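Local coordinates for 3-oxoacyl-[acyl-carrier protein] synthase (Thermus thermophilus, PDB 1UB7) that probably condenses malonyl-ACP with acetyl-CoA to give 3-oxobutanoyl-ACP, the first chain-building step of fatty acid synthesis, working as a homodimer of the thiolase-like superfamily, at residues Ala225-Ile230 and Glu258-Pro263; Ala233-Glu238 and Ala314-Trp319; Phe217-Met222 and Ile253-Glu258. All coordinates share one frame; numbering follows the deposited sequence.

In the fold
Helix 211-233 or the loop after it takes part in all three contacts. Interaction 3 uses residues 217-222, against helix 250-258. Interaction 1 follows at 225-230, beside the turn after helix 250-258, and interaction 2 lies where helix 211-233 gives way to loop, against strand 311-318. Interactions 1 and 3 share E258, have centres about 9 Å apart and are tied by a probable hydrogen bond from R257 NH1 to L262 O, 2.7 Å. Centres of interactions 1 and 2 are about 10 Å apart, with L235 N probably bonded to I230 O at 3.2 Å. Interaction 3 comes nearest predicted catalytic H246, whose side chain lies about 6 Å from that of M222; interaction 2 is remote.

Interaction 1: Ala225-Ile230 and Glu258-Pro263; sequences ATLEAI and ERLGLP
L260 turns CG beside its own backbone N (chi1 -72°) and extends from there (chi2 176°), which carries one methyl to T226 and the other to L227 on helix 211-233. In T226, OG1 lies beside the backbone N (chi1 -53°), so that CG2 stands anti to that nitrogen and is turned to the leucine. Each leucine methyl has its own partner. CD1 of L260 meets CG2 of T226 at 3.9 Å, the two side chains crossing obliquely. CD2 of L260 comes up to the branch point of L227, 3.8 Å from CG and 4.0 Å from CD2, so one methyl rests against the fork of the other leucine. Those two leucines run past each other in opposite directions, alongside rather than end-on. The geometry is that of one leucine side chain laid against the helix, and the buried patch is small, 116 Å² in all. L260 stands on a type I beta turn from E258 to G261, closed by a backbone hydrogen bond from G261 N to E258 O of 2.8 Å; the turn places L260 CB toward the helix. T226 and L260 both touch F243 on strand 242-245, and T226 also meets L302 and V304, so the inner side of the contact continues into the sheet while L227 is exposed. The arrangement belongs to the layered alpha/beta architecture of the thiolase-like fold: a helix lies on the sheet of the C-terminal half, and the turn ending the next helix closes over its flank.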
ATOM      1  N   ALA A 225      -5.385  22.034  -5.136  1.00 52.55           N
ATOM      2  CA  ALA A 225      -5.740  21.104  -4.071  1.00 51.91           C
ATOM      3  C   ALA A 225      -6.056  21.838  -2.783  1.00 48.76           C
ATOM      4  O   ALA A 225      -7.109  21.623  -2.172  1.00 39.24           O
ATOM      5  CB  ALA A 225      -4.595  20.124  -3.837  1.00 51.46           C
ATOM      6  N   THR A 226      -5.134  22.708  -2.385  1.00 50.03           N
ATOM      7  CA  THR A 226      -5.283  23.479  -1.161  1.00 49.16           C
ATOM      8  C   THR A 226      -6.609  24.216  -1.119  1.00 46.96           C
ATOM      9  O   THR A 226      -7.360  24.105  -0.144  1.00 43.53           O
ATOM     10  CB  THR A 226      -4.154  24.502  -1.012  1.00 53.72           C
ATOM     11  OG1 THR A 226      -2.886  23.844  -1.126  1.00 51.16           O
ATOM     12  CG2 THR A 226      -4.243  25.182   0.348  1.00 55.09           C
ATOM     13  N   LEU A 227      -6.901  24.967  -2.175  1.00 43.94           N
ATOM     14  CA  LEU A 227      -8.152  25.716  -2.213  1.00 49.05           C
ATOM     15  C   LEU A 227      -9.358  24.784  -2.246  1.00 51.77           C
ATOM     16  O   LEU A 227     -10.363  25.023  -1.560  1.00 43.36           O
ATOM     17  CB  LEU A 227      -8.170  26.659  -3.417  1.00 46.15           C
ATOM     18  CG  LEU A 227      -7.235  27.857  -3.224  1.00 53.57           C
ATOM     19  CD1 LEU A 227      -7.099  28.669  -4.505  1.00 46.76           C
ATOM     20  CD2 LEU A 227      -7.778  28.711  -2.089  1.00 44.57           C
ATOM     21  N   GLU A 228      -9.238  23.715  -3.034  1.00 49.44           N
ATOM     22  CA  GLU A 228     -10.297  22.725  -3.176  1.00 48.26           C
ATOM     23  C   GLU A 228     -10.600  22.128  -1.805  1.00 49.00           C
ATOM     24  O   GLU A 228     -11.760  22.015  -1.396  1.00 46.65           O
ATOM     25  CB  GLU A 228      -9.836  21.632  -4.132  1.00 51.81           C
ATOM     26  CG  GLU A 228     -10.949  20.827  -4.754  1.00 57.12           C
ATOM     27  CD  GLU A 228     -10.412  19.708  -5.623  1.00 61.09           C
ATOM     28  OE1 GLU A 228      -9.361  19.916  -6.275  1.00 62.96           O
ATOM     29  OE2 GLU A 228     -11.041  18.629  -5.658  1.00 64.74           O
ATOM     30  N   ALA A 229      -9.543  21.756  -1.094  1.00 46.34           N
ATOM     31  CA  ALA A 229      -9.689  21.188   0.237  1.00 44.08           C
ATOM     32  C   ALA A 229     -10.312  22.199   1.193  1.00 46.29           C
ATOM     33  O   ALA A 229     -11.309  21.903   1.867  1.00 41.68           O
ATOM     34  CB  ALA A 229      -8.345  20.747   0.761  1.00 35.64           C
ATOM     35  N   ILE A 230      -9.735  23.397   1.258  1.00 49.14           N
ATOM     36  CA  ILE A 230     -10.280  24.411   2.160  1.00 48.33           C
ATOM     37  C   ILE A 230     -11.748  24.614   1.801  1.00 46.40           C
ATOM     38  O   ILE A 230     -12.639  24.658   2.673  1.00 35.41           O
ATOM     39  CB  ILE A 230      -9.519  25.745   2.039  1.00 47.79           C
ATOM     40  CG1 ILE A 230      -8.051  25.542   2.440  1.00 49.40           C
ATOM     41  CG2 ILE A 230     -10.160  26.788   2.947  1.00 50.17           C
ATOM     42  CD1 ILE A 230      -7.098  26.603   1.910  1.00 43.61           C
ATOM     43  N   GLU A 258       2.759  32.445  -1.968  1.00 86.16           N
ATOM     44  CA  GLU A 258       2.458  33.692  -2.645  1.00 88.19           C
ATOM     45  C   GLU A 258       1.141  33.508  -3.385  1.00 87.55           C
ATOM     46  O   GLU A 258       0.186  34.251  -3.162  1.00 88.73           O
ATOM     47  CB  GLU A 258       3.586  34.032  -3.615  1.00 92.08           C
ATOM     48  CG  GLU A 258       4.942  34.125  -2.928  1.00 99.33           C
ATOM     49  CD  GLU A 258       6.085  34.351  -3.898  1.00103.02           C
ATOM     50  OE1 GLU A 258       6.254  33.527  -4.821  1.00105.75           O
ATOM     51  OE2 GLU A 258       6.818  35.351  -3.735  1.00105.16           O
ATOM     52  N   ARG A 259       1.083  32.501  -4.248  1.00 85.76           N
ATOM     53  CA  ARG A 259      -0.135  32.221  -4.995  1.00 84.69           C
ATOM     54  C   ARG A 259      -1.377  32.086  -4.102  1.00 83.24           C
ATOM     55  O   ARG A 259      -2.485  31.907  -4.605  1.00 80.95           O
ATOM     56  CB  ARG A 259       0.030  30.943  -5.822  1.00 86.62           C
ATOM     57  CG  ARG A 259       0.595  31.152  -7.219  1.00 90.10           C
ATOM     58  CD  ARG A 259       0.264  29.962  -8.125  1.00 91.04           C
ATOM     59  NE  ARG A 259       0.596  30.223  -9.525  1.00 93.16           N
ATOM     60  CZ  ARG A 259       0.357  29.376 -10.522  1.00 94.52           C
ATOM     61  NH1 ARG A 259      -0.219  28.207 -10.276  1.00 97.01           N
ATOM     62  NH2 ARG A 259       0.691  29.700 -11.767  1.00 94.22           N
ATOM     63  N   LEU A 260      -1.201  32.167  -2.786  1.00 81.56           N
ATOM     64  CA  LEU A 260      -2.334  32.050  -1.870  1.00 81.18           C
ATOM     65  C   LEU A 260      -2.498  33.248  -0.936  1.00 81.87           C
ATOM     66  O   LEU A 260      -3.385  33.254  -0.073  1.00 81.71           O
ATOM     67  CB  LEU A 260      -2.211  30.773  -1.042  1.00 81.05           C
ATOM     68  CG  LEU A 260      -2.464  29.466  -1.789  1.00 84.16           C
ATOM     69  CD1 LEU A 260      -2.222  28.286  -0.864  1.00 84.38           C
ATOM     70  CD2 LEU A 260      -3.892  29.449  -2.311  1.00 85.28           C
ATOM     71  N   GLY A 261      -1.652  34.262  -1.115  1.00 80.11           N
ATOM     72  CA  GLY A 261      -1.723  35.445  -0.271  1.00 77.52           C
ATOM     73  C   GLY A 261      -1.470  35.079   1.179  1.00 77.08           C
ATOM     74  O   GLY A 261      -2.303  35.339   2.059  1.00 75.38           O
ATOM     75  N   LEU A 262      -0.306  34.482   1.426  1.00 73.86           N
ATOM     76  CA  LEU A 262       0.055  34.039   2.765  1.00 70.55           C
ATOM     77  C   LEU A 262       1.405  34.498   3.293  1.00 67.22           C
ATOM     78  O   LEU A 262       2.387  34.589   2.551  1.00 62.38           O
ATOM     79  CB  LEU A 262       0.010  32.510   2.838  1.00 68.38           C
ATOM     80  CG  LEU A 262      -1.345  31.802   2.853  1.00 69.76           C
ATOM     81  CD1 LEU A 262      -1.115  30.299   2.753  1.00 68.77           C
ATOM     82  CD2 LEU A 262      -2.110  32.153   4.136  1.00 66.21           C
ATOM     83  N   PRO A 263       1.455  34.811   4.597  1.00 68.29           N
ATOM     84  CA  PRO A 263       2.661  35.257   5.306  1.00 70.19           C
ATOM     85  C   PRO A 263       3.392  34.007   5.805  1.00 71.00           C
ATOM     86  O   PRO A 263       2.746  33.033   6.202  1.00 73.40           O
ATOM     87  CB  PRO A 263       2.094  36.102   6.446  1.00 67.83           C
ATOM     88  CG  PRO A 263       0.803  35.416   6.760  1.00 67.70           C
ATOM     89  CD  PRO A 263       0.242  35.095   5.391  1.00 65.81           C
TER

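Interaction 2: Ala233-Glu238 and Ala314-Trp319; sequences AGLTPE and AAVLTW
V316 lies under A233 with its whole isopropyl group: the alanine CB is 3.5 Å from V316 CG1, 3.6 Å from V316 CB and 3.9 Å from V316 CG2. The methyl of A233 therefore settles over the branch of the valine instead of meeting one arm alone. CG1 does double duty. With that arm anti to the backbone N (chi1 164°), it also reaches CD1 of L235 at 4.0 Å, the leucine lying slantwise to it. A233 and L235 both touch this methyl, from neighbouring directions, and both come from the bend where helix 211-233 gives way to loop. G234 makes that bend: it has positive phi (84°) and carries a Schellman motif, with two bonds back into the last helical turn; the motif ends the helix and turns the chain, after which L235 also reaches V316. On the strand, V316 and A314 face helix 211-233, while CB of L317 points away. The strand itself is held by its neighbours in the sheet, V316 through backbone bonds to R174 and S175 and L317 through V301, and L235 also touches I230, I240 and H300. Beyond the contact, T236 OG1 donates to E238 OE1 from above the carboxylate plane, a local link at a poorly ordered glutamate. Between the segments the touching atoms are all aliphatic carbons, with A233 and V316 buried and L235 partly exposed, and without directional bonds, so this joint is probably held by shape and by exclusion of water, with the sheet's hydrogen bonds and the helix-end turn deciding where the methyls lie.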
ATOM      1  N   ALA A 233     -13.835  21.758   2.743  1.00 52.38           N
ATOM      2  CA  ALA A 233     -13.930  21.753   4.201  1.00 53.29           C
ATOM      3  C   ALA A 233     -14.971  22.731   4.765  1.00 55.35           C
ATOM      4  O   ALA A 233     -15.337  22.647   5.937  1.00 56.63           O
ATOM      5  CB  ALA A 233     -12.554  22.057   4.809  1.00 56.87           C
ATOM      6  N   GLY A 234     -15.442  23.664   3.942  1.00 56.51           N
ATOM      7  CA  GLY A 234     -16.421  24.631   4.415  1.00 56.36           C
ATOM      8  C   GLY A 234     -15.773  25.824   5.112  1.00 58.63           C
ATOM      9  O   GLY A 234     -16.329  26.381   6.062  1.00 56.06           O
ATOM     10  N   LEU A 235     -14.597  26.218   4.630  1.00 55.42           N
ATOM     11  CA  LEU A 235     -13.857  27.332   5.202  1.00 50.53           C
ATOM     12  C   LEU A 235     -13.265  28.157   4.068  1.00 54.21           C
ATOM     13  O   LEU A 235     -13.611  27.972   2.901  1.00 54.04           O
ATOM     14  CB  LEU A 235     -12.711  26.810   6.079  1.00 48.57           C
ATOM     15  CG  LEU A 235     -12.992  25.844   7.236  1.00 48.29           C
ATOM     16  CD1 LEU A 235     -11.672  25.303   7.763  1.00 49.61           C
ATOM     17  CD2 LEU A 235     -13.751  26.542   8.343  1.00 42.14           C
ATOM     18  N   THR A 236     -12.360  29.062   4.426  1.00 54.19           N
ATOM     19  CA  THR A 236     -11.681  29.915   3.462  1.00 53.77           C
ATOM     20  C   THR A 236     -10.268  30.017   3.992  1.00 52.70           C
ATOM     21  O   THR A 236     -10.036  29.758   5.170  1.00 49.71           O
ATOM     22  CB  THR A 236     -12.281  31.336   3.422  1.00 57.77           C
ATOM     23  OG1 THR A 236     -11.839  32.076   4.567  1.00 63.95           O
ATOM     24  CG2 THR A 236     -13.807  31.274   3.438  1.00 57.73           C
ATOM     25  N   PRO A 237      -9.309  30.410   3.140  1.00 53.18           N
ATOM     26  CA  PRO A 237      -7.907  30.539   3.558  1.00 56.03           C
ATOM     27  C   PRO A 237      -7.736  31.254   4.904  1.00 60.10           C
ATOM     28  O   PRO A 237      -6.900  30.883   5.730  1.00 61.35           O
ATOM     29  CB  PRO A 237      -7.278  31.313   2.403  1.00 50.02           C
ATOM     30  CG  PRO A 237      -8.058  30.814   1.217  1.00 49.23           C
ATOM     31  CD  PRO A 237      -9.482  30.822   1.736  1.00 46.20           C
ATOM     32  N   GLU A 238      -8.550  32.278   5.121  1.00 68.04           N
ATOM     33  CA  GLU A 238      -8.494  33.066   6.343  1.00 72.14           C
ATOM     34  C   GLU A 238      -8.862  32.256   7.576  1.00 69.10           C
ATOM     35  O   GLU A 238      -8.625  32.690   8.700  1.00 70.98           O
ATOM     36  CB  GLU A 238      -9.418  34.283   6.224  1.00 77.71           C
ATOM     37  CG  GLU A 238      -8.983  35.266   5.153  1.00 89.83           C
ATOM     38  CD  GLU A 238      -8.794  34.603   3.797  1.00 99.23           C
ATOM     39  OE1 GLU A 238      -9.792  34.110   3.225  1.00 98.73           O
ATOM     40  OE2 GLU A 238      -7.639  34.567   3.309  1.00105.80           O
ATOM     41  N   ALA A 314      -4.305  16.602  -0.327  1.00 36.87           N
ATOM     42  CA  ALA A 314      -4.450  17.709   0.592  1.00 38.85           C
ATOM     43  C   ALA A 314      -5.574  17.400   1.573  1.00 44.78           C
ATOM     44  O   ALA A 314      -6.543  16.712   1.237  1.00 41.50           O
ATOM     45  CB  ALA A 314      -4.765  18.982  -0.177  1.00 45.31           C
ATOM     46  N   ALA A 315      -5.448  17.921   2.789  1.00 46.35           N
ATOM     47  CA  ALA A 315      -6.454  17.696   3.810  1.00 39.91           C
ATOM     48  C   ALA A 315      -6.589  18.878   4.768  1.00 43.32           C
ATOM     49  O   ALA A 315      -5.647  19.646   4.985  1.00 41.59           O
ATOM     50  CB  ALA A 315      -6.112  16.431   4.588  1.00 40.33           C
ATOM     51  N   VAL A 316      -7.786  19.022   5.322  1.00 42.31           N
ATOM     52  CA  VAL A 316      -8.079  20.066   6.279  1.00 40.04           C
ATOM     53  C   VAL A 316      -8.526  19.320   7.524  1.00 42.40           C
ATOM     54  O   VAL A 316      -9.462  18.509   7.480  1.00 35.77           O
ATOM     55  CB  VAL A 316      -9.206  21.003   5.782  1.00 46.48           C
ATOM     56  CG1 VAL A 316      -9.751  21.835   6.942  1.00 42.27           C
ATOM     57  CG2 VAL A 316      -8.668  21.920   4.691  1.00 43.23           C
ATOM     58  N   LEU A 317      -7.840  19.611   8.626  1.00 42.82           N
ATOM     59  CA  LEU A 317      -8.069  18.978   9.913  1.00 43.74           C
ATOM     60  C   LEU A 317      -8.160  20.017  11.012  1.00 47.93           C
ATOM     61  O   LEU A 317      -7.286  20.875  11.129  1.00 49.33           O
ATOM     62  CB  LEU A 317      -6.884  18.056  10.223  1.00 46.31           C
ATOM     63  CG  LEU A 317      -6.721  17.481  11.628  1.00 47.61           C
ATOM     64  CD1 LEU A 317      -7.814  16.451  11.907  1.00 49.33           C
ATOM     65  CD2 LEU A 317      -5.355  16.842  11.744  1.00 41.82           C
ATOM     66  N   THR A 318      -9.224  19.948  11.807  1.00 49.62           N
ATOM     67  CA  THR A 318      -9.387  20.856  12.934  1.00 45.29           C
ATOM     68  C   THR A 318      -8.668  20.119  14.065  1.00 49.21           C
ATOM     69  O   THR A 318      -9.166  19.117  14.585  1.00 45.57           O
ATOM     70  CB  THR A 318     -10.874  21.061  13.293  1.00 47.08           C
ATOM     71  OG1 THR A 318     -11.497  21.904  12.310  1.00 45.55           O
ATOM     72  CG2 THR A 318     -11.010  21.701  14.666  1.00 47.58           C
ATOM     73  N   TRP A 319      -7.488  20.624  14.426  1.00 48.20           N
ATOM     74  CA  TRP A 319      -6.634  20.024  15.450  1.00 46.94           C
ATOM     75  C   TRP A 319      -7.251  19.697  16.815  1.00 47.93           C
ATOM     76  O   TRP A 319      -8.165  20.371  17.288  1.00 47.43           O
ATOM     77  CB  TRP A 319      -5.399  20.908  15.663  1.00 41.69           C
ATOM     78  CG  TRP A 319      -4.226  20.140  16.172  1.00 44.99           C
ATOM     79  CD1 TRP A 319      -3.789  20.058  17.464  1.00 42.35           C
ATOM     80  CD2 TRP A 319      -3.373  19.275  15.403  1.00 50.17           C
ATOM     81  NE1 TRP A 319      -2.717  19.192  17.549  1.00 45.17           N
ATOM     82  CE2 TRP A 319      -2.443  18.697  16.300  1.00 48.23           C
ATOM     83  CE3 TRP A 319      -3.307  18.930  14.043  1.00 43.43           C
ATOM     84  CZ2 TRP A 319      -1.453  17.790  15.879  1.00 55.77           C
ATOM     85  CZ3 TRP A 319      -2.320  18.027  13.625  1.00 45.26           C
ATOM     86  CH2 TRP A 319      -1.409  17.469  14.541  1.00 44.77           C
TER

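Interaction 3: Phe217-Met222 and Ile253-Glu258; sequences FAVRVM and IDAARE
M222 on helix 211-233 and A256 on helix 250-258 meet at the heart of a helix-helix packing that belongs to the thiolase-like fold, where the two helices are joined through strand 242-245. The segment axes come within 9.1 Å and run in broadly the same sense, with a crossing angle of -33°. Small residues permit this approach: A255 and A256 both point their CB at the partner helix. M222 supplies the reach. Its chi1 of -91° is well off the staggered value, chi2 is fully extended, and the bend at chi3 (67°) turns the terminal methyl aside toward the neighbouring helix. CE then lies 3.5 Å from A256 CB, a close methyl-to-methyl contact. V219, one helical turn earlier, sets CG1 anti to its backbone N, and the other arm, CG2, rests 4.4 Å from A255 CB, a looser touch. The flank of helix 250-258 turned from the contact is polar: R257 sends its CB away and curls its chain so that NH2 sits 2.5 Å from D254 OD1, a salt bridge whose hydrogen bond is bent and weak. The same guanidinium group makes a cation-pi contact with W264, in the loop beyond the helix. Helix 211-233 also packs on strand 300-307, where A218, V221 and M222 touch F306; M222 also touches I252. M222 lies near the predicted catalytic H246, and I253 about 9 Å, side chain to side chain, from the predicted catalytic N276. I253 directs its own CB away from helix 211-233, and it is the backbone CA of I253 that M222 CE approaches, at 4.5 Å.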
ATOM      1  N   PHE A 217       4.419  21.179 -11.828  1.00 71.84           N
ATOM      2  CA  PHE A 217       3.355  20.359 -11.241  1.00 68.95           C
ATOM      3  C   PHE A 217       3.031  20.761  -9.794  1.00 64.74           C
ATOM      4  O   PHE A 217       1.907  21.171  -9.481  1.00 61.24           O
ATOM      5  CB  PHE A 217       3.778  18.877 -11.291  1.00 70.78           C
ATOM      6  CG  PHE A 217       2.881  17.949 -10.508  1.00 72.32           C
ATOM      7  CD1 PHE A 217       1.551  17.757 -10.880  1.00 69.99           C
ATOM      8  CD2 PHE A 217       3.367  17.277  -9.387  1.00 67.60           C
ATOM      9  CE1 PHE A 217       0.718  16.910 -10.145  1.00 72.58           C
ATOM     10  CE2 PHE A 217       2.549  16.433  -8.646  1.00 69.28           C
ATOM     11  CZ  PHE A 217       1.221  16.246  -9.023  1.00 73.32           C
ATOM     12  N   ALA A 218       4.025  20.635  -8.921  1.00 62.09           N
ATOM     13  CA  ALA A 218       3.868  20.966  -7.507  1.00 64.25           C
ATOM     14  C   ALA A 218       3.135  22.286  -7.327  1.00 65.05           C
ATOM     15  O   ALA A 218       2.085  22.349  -6.676  1.00 62.43           O
ATOM     16  CB  ALA A 218       5.238  21.040  -6.830  1.00 58.77           C
ATOM     17  N   VAL A 219       3.698  23.332  -7.925  1.00 65.26           N
ATOM     18  CA  VAL A 219       3.149  24.675  -7.840  1.00 63.01           C
ATOM     19  C   VAL A 219       1.652  24.759  -8.148  1.00 62.99           C
ATOM     20  O   VAL A 219       0.877  25.262  -7.332  1.00 58.47           O
ATOM     21  CB  VAL A 219       3.937  25.629  -8.772  1.00 66.77           C
ATOM     22  CG1 VAL A 219       3.367  27.030  -8.685  1.00 65.29           C
ATOM     23  CG2 VAL A 219       5.418  25.637  -8.371  1.00 62.02           C
ATOM     24  N   ARG A 220       1.245  24.259  -9.311  1.00 63.39           N
ATOM     25  CA  ARG A 220      -0.160  24.303  -9.699  1.00 70.72           C
ATOM     26  C   ARG A 220      -1.034  23.358  -8.892  1.00 71.76           C
ATOM     27  O   ARG A 220      -2.143  23.716  -8.474  1.00 66.68           O
ATOM     28  CB  ARG A 220      -0.306  23.988 -11.187  1.00 77.70           C
ATOM     29  CG  ARG A 220       0.156  25.127 -12.082  1.00 91.59           C
ATOM     30  CD  ARG A 220       0.205  24.718 -13.540  1.00 96.55           C
ATOM     31  NE  ARG A 220       0.708  25.801 -14.376  1.00100.66           N
ATOM     32  CZ  ARG A 220       1.249  25.621 -15.575  1.00106.32           C
ATOM     33  NH1 ARG A 220       1.356  24.397 -16.077  1.00106.43           N
ATOM     34  NH2 ARG A 220       1.685  26.664 -16.270  1.00108.32           N
ATOM     35  N   VAL A 221      -0.538  22.149  -8.668  1.00 72.27           N
ATOM     36  CA  VAL A 221      -1.309  21.181  -7.909  1.00 72.73           C
ATOM     37  C   VAL A 221      -1.464  21.658  -6.463  1.00 71.24           C
ATOM     38  O   VAL A 221      -2.587  21.824  -5.974  1.00 66.19           O
ATOM     39  CB  VAL A 221      -0.651  19.762  -7.977  1.00 74.07           C
ATOM     40  CG1 VAL A 221      -0.004  19.377  -6.648  1.00 70.78           C
ATOM     41  CG2 VAL A 221      -1.696  18.738  -8.383  1.00 72.52           C
ATOM     42  N   MET A 222      -0.343  21.908  -5.792  1.00 73.20           N
ATOM     43  CA  MET A 222      -0.381  22.357  -4.405  1.00 76.59           C
ATOM     44  C   MET A 222      -1.431  23.437  -4.201  1.00 77.39           C
ATOM     45  O   MET A 222      -2.182  23.417  -3.225  1.00 73.86           O
ATOM     46  CB  MET A 222       0.984  22.893  -3.975  1.00 76.16           C
ATOM     47  CG  MET A 222       1.895  21.853  -3.364  1.00 82.09           C
ATOM     48  SD  MET A 222       3.492  22.547  -2.921  1.00 91.23           S
ATOM     49  CE  MET A 222       3.026  23.691  -1.577  1.00 85.84           C
ATOM     50  N   ILE A 253       7.472  25.903  -2.120  1.00 62.57           N
ATOM     51  CA  ILE A 253       6.631  26.260  -0.980  1.00 66.40           C
ATOM     52  C   ILE A 253       6.364  27.755  -1.060  1.00 66.28           C
ATOM     53  O   ILE A 253       5.243  28.226  -0.864  1.00 63.87           O
ATOM     54  CB  ILE A 253       7.354  25.944   0.361  1.00 64.63           C
ATOM     55  CG1 ILE A 253       7.678  24.445   0.422  1.00 71.22           C
ATOM     56  CG2 ILE A 253       6.491  26.388   1.552  1.00 52.35           C
ATOM     57  CD1 ILE A 253       8.683  24.046   1.505  1.00 70.32           C
ATOM     58  N   ASP A 254       7.432  28.489  -1.350  1.00 72.60           N
ATOM     59  CA  ASP A 254       7.412  29.941  -1.481  1.00 72.02           C
ATOM     60  C   ASP A 254       6.398  30.298  -2.558  1.00 71.94           C
ATOM     61  O   ASP A 254       5.386  30.966  -2.298  1.00 69.27           O
ATOM     62  CB  ASP A 254       8.812  30.405  -1.894  1.00 73.66           C
ATOM     63  CG  ASP A 254       9.011  31.888  -1.742  1.00 71.27           C
ATOM     64  OD1 ASP A 254       8.155  32.542  -1.105  1.00 66.98           O
ATOM     65  OD2 ASP A 254      10.040  32.385  -2.254  1.00 64.90           O
ATOM     66  N   ALA A 255       6.686  29.815  -3.766  1.00 68.50           N
ATOM     67  CA  ALA A 255       5.856  30.036  -4.937  1.00 67.55           C
ATOM     68  C   ALA A 255       4.383  29.712  -4.694  1.00 71.85           C
ATOM     69  O   ALA A 255       3.500  30.393  -5.215  1.00 75.14           O
ATOM     70  CB  ALA A 255       6.388  29.210  -6.087  1.00 53.67           C
ATOM     71  N   ALA A 256       4.119  28.676  -3.901  1.00 74.66           N
ATOM     72  CA  ALA A 256       2.745  28.266  -3.614  1.00 77.59           C
ATOM     73  C   ALA A 256       2.071  29.133  -2.551  1.00 78.83           C
ATOM     74  O   ALA A 256       0.846  29.292  -2.556  1.00 78.49           O
ATOM     75  CB  ALA A 256       2.719  26.797  -3.187  1.00 77.39           C
ATOM     76  N   ARG A 257       2.867  29.682  -1.638  1.00 80.28           N
ATOM     77  CA  ARG A 257       2.329  30.532  -0.582  1.00 82.82           C
ATOM     78  C   ARG A 257       1.865  31.835  -1.201  1.00 85.23           C
ATOM     79  O   ARG A 257       0.735  32.282  -0.982  1.00 83.94           O
ATOM     80  CB  ARG A 257       3.395  30.831   0.468  1.00 83.65           C
ATOM     81  CG  ARG A 257       2.946  31.840   1.506  1.00 82.18           C
ATOM     82  CD  ARG A 257       4.083  32.191   2.441  1.00 87.86           C
ATOM     83  NE  ARG A 257       5.282  32.579   1.706  1.00 94.18           N
ATOM     84  CZ  ARG A 257       5.347  33.607   0.866  1.00 98.87           C
ATOM     85  NH1 ARG A 257       4.277  34.363   0.645  1.00 98.19           N
ATOM     86  NH2 ARG A 257       6.486  33.876   0.244  1.00 97.94           N
ATOM     87  N   GLU A 258       2.759  32.445  -1.968  1.00 86.16           N
ATOM     88  CA  GLU A 258       2.458  33.692  -2.645  1.00 88.19           C
ATOM     89  C   GLU A 258       1.141  33.508  -3.385  1.00 87.55           C
ATOM     90  O   GLU A 258       0.186  34.251  -3.162  1.00 88.73           O
ATOM     91  CB  GLU A 258       3.586  34.032  -3.615  1.00 92.08           C
ATOM     92  CG  GLU A 258       4.942  34.125  -2.928  1.00 99.33           C
ATOM     93  CD  GLU A 258       6.085  34.351  -3.898  1.00103.02           C
ATOM     94  OE1 GLU A 258       6.254  33.527  -4.821  1.00105.75           O
ATOM     95  OE2 GLU A 258       6.818  35.351  -3.735  1.00105.16           O
TER